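Carboxypeptidase A (Helicoverpa armigera, PDB 1JQG) probably acts as a zinc-dependent metallocarboxypeptidase, removing C-terminal residues from peptides, and is captured here as the proenzyme. Local coordinates at residues G23-Q28 with Y84-E89. Sequence-based numbering, arbitrary orientation.
Sequences GHAVYQ and YKLEVE
Leu86 lays its methyl CD1 over one face of the Tyr27 ring, 4.2 Å from the centroid and displaced toward the rim, a CH-pi contact. Tyr84 stands beside the same ring, and its CD1 comes obliquely to Tyr27 CD2 at 4.0 Å. CG of Leu86 is anti to the backbone N (chi1 -169°), and chi2 of 70° sets CD1, which also meets Ala25 CB at 3.6 Å. Phe73 and Glu74 of helix 70-80 meet Tyr27 from outside the pair. An alanine at Tyr27 would probably leave Leu86 CD1 and the Tyr84 ring without their aromatic neighbour and open a gap against that helix. These are the antiparallel strands 25-30 and 83-88 of the four-stranded sheet in the activation peptide, 83-88 at its edge. A classic beta bulge shifts their register by one residue: Glu87 and Val88 both face Val26, whose O accepts from Glu87 N at 3.0 Å and, weakly, from Val88 N, while Val26 N donates to Val88 O. Beyond the bulge Gln28 and Lys85 exchange two backbone hydrogen bonds. On the face away from Tyr27, Val26 CB packs against Val88 CB at 3.9 Å, and the extended Glu87 side chain runs alongside Val26 to a salt bridge with Lys62.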
ATOM      1  N   GLY A  23      17.300 -13.714 -14.283  1.00 30.27           N
ATOM      2  CA  GLY A  23      17.811 -12.871 -15.366  1.00 34.35           C
ATOM      3  C   GLY A  23      17.265 -11.451 -15.330  1.00 35.98           C
ATOM      4  O   GLY A  23      17.805 -10.576 -16.020  1.00 40.54           O
ATOM      5  N   HIS A  24      16.239 -11.210 -14.499  1.00 32.48           N
ATOM      6  CA  HIS A  24      15.651  -9.878 -14.407  1.00 29.23           C
ATOM      7  C   HIS A  24      16.602  -8.924 -13.669  1.00 28.35           C
ATOM      8  O   HIS A  24      17.133  -9.268 -12.615  1.00 24.39           O
ATOM      9  CB  HIS A  24      14.300  -9.946 -13.718  1.00 24.05           C
ATOM     10  CG  HIS A  24      13.165 -10.381 -14.559  1.00 26.56           C
ATOM     11  ND1 HIS A  24      13.301 -11.382 -15.500  1.00 41.41           N
ATOM     12  CD2 HIS A  24      11.868  -9.987 -14.644  1.00 25.64           C
ATOM     13  CE1 HIS A  24      12.146 -11.594 -16.124  1.00 32.77           C
ATOM     14  NE2 HIS A  24      11.265 -10.748 -15.606  1.00 30.22           N
ATOM     15  N   ALA A  25      16.796  -7.727 -14.225  1.00 27.18           N
ATOM     16  CA  ALA A  25      17.666  -6.732 -13.612  1.00 24.25           C
ATOM     17  C   ALA A  25      16.921  -5.447 -13.216  1.00 25.78           C
ATOM     18  O   ALA A  25      15.988  -4.936 -13.835  1.00 22.71           O
ATOM     19  CB  ALA A  25      18.787  -6.305 -14.540  1.00 25.73           C
ATOM     20  N   VAL A  26      17.386  -4.853 -12.117  1.00 24.77           N
ATOM     21  CA  VAL A  26      16.851  -3.609 -11.601  1.00 23.64           C
ATOM     22  C   VAL A  26      17.740  -2.464 -12.053  1.00 23.25           C
ATOM     23  O   VAL A  26      18.957  -2.507 -11.822  1.00 21.17           O
ATOM     24  CB  VAL A  26      16.746  -3.619 -10.051  1.00 26.48           C
ATOM     25  CG1 VAL A  26      16.407  -2.242  -9.495  1.00 23.83           C
ATOM     26  CG2 VAL A  26      15.643  -4.598  -9.655  1.00 19.32           C
ATOM     27  N   TYR A  27      17.122  -1.485 -12.695  1.00 21.95           N
ATOM     28  CA  TYR A  27      17.854  -0.329 -13.189  1.00 27.37           C
ATOM     29  C   TYR A  27      17.453   0.922 -12.412  1.00 31.10           C
ATOM     30  O   TYR A  27      16.355   1.025 -11.836  1.00 31.59           O
ATOM     31  CB  TYR A  27      17.607  -0.138 -14.678  1.00 29.82           C
ATOM     32  CG  TYR A  27      18.349  -1.090 -15.594  1.00 32.89           C
ATOM     33  CD1 TYR A  27      17.762  -2.289 -15.973  1.00 32.42           C
ATOM     34  CD2 TYR A  27      19.607  -0.784 -16.108  1.00 34.45           C
ATOM     35  CE1 TYR A  27      18.409  -3.155 -16.845  1.00 34.65           C
ATOM     36  CE2 TYR A  27      20.275  -1.658 -16.947  1.00 36.66           C
ATOM     37  CZ  TYR A  27      19.664  -2.841 -17.315  1.00 36.06           C
ATOM     38  OH  TYR A  27      20.293  -3.714 -18.148  1.00 42.65           O
ATOM     39  N   GLN A  28      18.344   1.894 -12.380  1.00 33.08           N
ATOM     40  CA  GLN A  28      18.080   3.198 -11.783  1.00 32.94           C
ATOM     41  C   GLN A  28      18.158   4.260 -12.880  1.00 32.74           C
ATOM     42  O   GLN A  28      19.241   4.454 -13.433  1.00 36.26           O
ATOM     43  CB  GLN A  28      19.049   3.412 -10.629  1.00 27.69           C
ATOM     44  CG  GLN A  28      18.938   4.767  -9.979  1.00 32.68           C
ATOM     45  CD  GLN A  28      20.089   5.050  -9.017  1.00 40.82           C
ATOM     46  OE1 GLN A  28      20.865   5.989  -9.280  1.00 37.17           O
ATOM     47  NE2 GLN A  28      20.157   4.242  -7.962  1.00 33.95           N
ATOM     48  N   TYR A  84      21.452   6.040 -16.747  1.00 40.71           N
ATOM     49  CA  TYR A  84      20.927   4.882 -16.075  1.00 41.12           C
ATOM     50  C   TYR A  84      22.106   4.074 -15.548  1.00 40.86           C
ATOM     51  O   TYR A  84      23.233   4.215 -15.976  1.00 43.01           O
ATOM     52  CB  TYR A  84      20.194   3.983 -17.060  1.00 42.79           C
ATOM     53  CG  TYR A  84      21.039   3.355 -18.151  1.00 46.63           C
ATOM     54  CD1 TYR A  84      21.641   2.112 -17.998  1.00 46.31           C
ATOM     55  CD2 TYR A  84      21.239   4.028 -19.349  1.00 47.25           C
ATOM     56  CE1 TYR A  84      22.402   1.549 -19.003  1.00 44.89           C
ATOM     57  CE2 TYR A  84      22.013   3.473 -20.351  1.00 49.03           C
ATOM     58  CZ  TYR A  84      22.588   2.235 -20.177  1.00 46.73           C
ATOM     59  OH  TYR A  84      23.341   1.687 -21.182  1.00 49.61           O
ATOM     60  N   LYS A  85      21.663   3.154 -14.697  1.00 40.96           N
ATOM     61  CA  LYS A  85      22.733   2.228 -14.329  1.00 38.04           C
ATOM     62  C   LYS A  85      22.234   1.079 -13.482  1.00 36.93           C
ATOM     63  O   LYS A  85      21.277   1.163 -12.729  1.00 34.91           O
ATOM     64  CB  LYS A  85      23.880   2.987 -13.718  1.00 43.05           C
ATOM     65  CG  LYS A  85      23.607   3.389 -12.285  1.00 51.28           C
ATOM     66  CD  LYS A  85      24.717   4.276 -11.730  1.00 58.90           C
ATOM     67  CE  LYS A  85      25.962   3.457 -11.391  1.00 66.30           C
ATOM     68  NZ  LYS A  85      25.664   2.560 -10.223  1.00 71.87           N
ATOM     69  N   LEU A  86      22.884  -0.072 -13.684  1.00 34.40           N
ATOM     70  CA  LEU A  86      22.635  -1.405 -13.212  1.00 31.50           C
ATOM     71  C   LEU A  86      22.856  -1.550 -11.697  1.00 34.12           C
ATOM     72  O   LEU A  86      23.977  -1.574 -11.205  1.00 32.95           O
ATOM     73  CB  LEU A  86      23.458  -2.528 -13.901  1.00 27.94           C
ATOM     74  CG  LEU A  86      23.070  -3.993 -13.653  1.00 25.30           C
ATOM     75  CD1 LEU A  86      21.728  -4.301 -14.338  1.00 29.04           C
ATOM     76  CD2 LEU A  86      24.105  -5.003 -14.111  1.00 30.97           C
ATOM     77  N   GLU A  87      21.736  -1.747 -10.985  1.00 33.85           N
ATOM     78  CA  GLU A  87      21.761  -1.926  -9.558  1.00 32.69           C
ATOM     79  C   GLU A  87      21.842  -3.395  -9.177  1.00 27.63           C
ATOM     80  O   GLU A  87      22.525  -3.801  -8.244  1.00 25.11           O
ATOM     81  CB  GLU A  87      20.532  -1.255  -8.921  1.00 36.25           C
ATOM     82  CG  GLU A  87      20.585  -1.312  -7.382  1.00 48.95           C
ATOM     83  CD  GLU A  87      19.473  -0.507  -6.734  1.00 51.08           C
ATOM     84  OE1 GLU A  87      19.660   0.721  -6.642  1.00 52.83           O
ATOM     85  OE2 GLU A  87      18.456  -1.123  -6.333  1.00 55.68           O
ATOM     86  N   VAL A  88      20.998  -4.192  -9.804  1.00 29.56           N
ATOM     87  CA  VAL A  88      20.876  -5.618  -9.545  1.00 30.95           C
ATOM     88  C   VAL A  88      20.842  -6.358 -10.878  1.00 32.61           C
ATOM     89  O   VAL A  88      19.928  -6.142 -11.653  1.00 33.99           O
ATOM     90  CB  VAL A  88      19.629  -5.981  -8.751  1.00 29.45           C
ATOM     91  CG1 VAL A  88      19.655  -7.457  -8.338  1.00 25.04           C
ATOM     92  CG2 VAL A  88      19.432  -5.148  -7.487  1.00 38.91           C
ATOM     93  N   GLU A  89      21.810  -7.219 -11.130  1.00 36.76           N
ATOM     94  CA  GLU A  89      21.888  -7.935 -12.400  1.00 42.36           C
ATOM     95  C   GLU A  89      20.920  -9.107 -12.451  1.00 42.27           C
ATOM     96  O   GLU A  89      20.417  -9.434 -13.526  1.00 43.85           O
ATOM     97  CB  GLU A  89      23.331  -8.393 -12.665  1.00 50.46           C
ATOM     98  CG  GLU A  89      23.519  -8.964 -14.071  1.00 67.95           C
ATOM     99  CD  GLU A  89      24.988  -9.228 -14.383  1.00 73.55           C
ATOM    100  OE1 GLU A  89      25.571  -8.288 -14.969  1.00 72.60           O
ATOM    101  OE2 GLU A  89      25.515 -10.315 -14.053  1.00 77.51           O
TER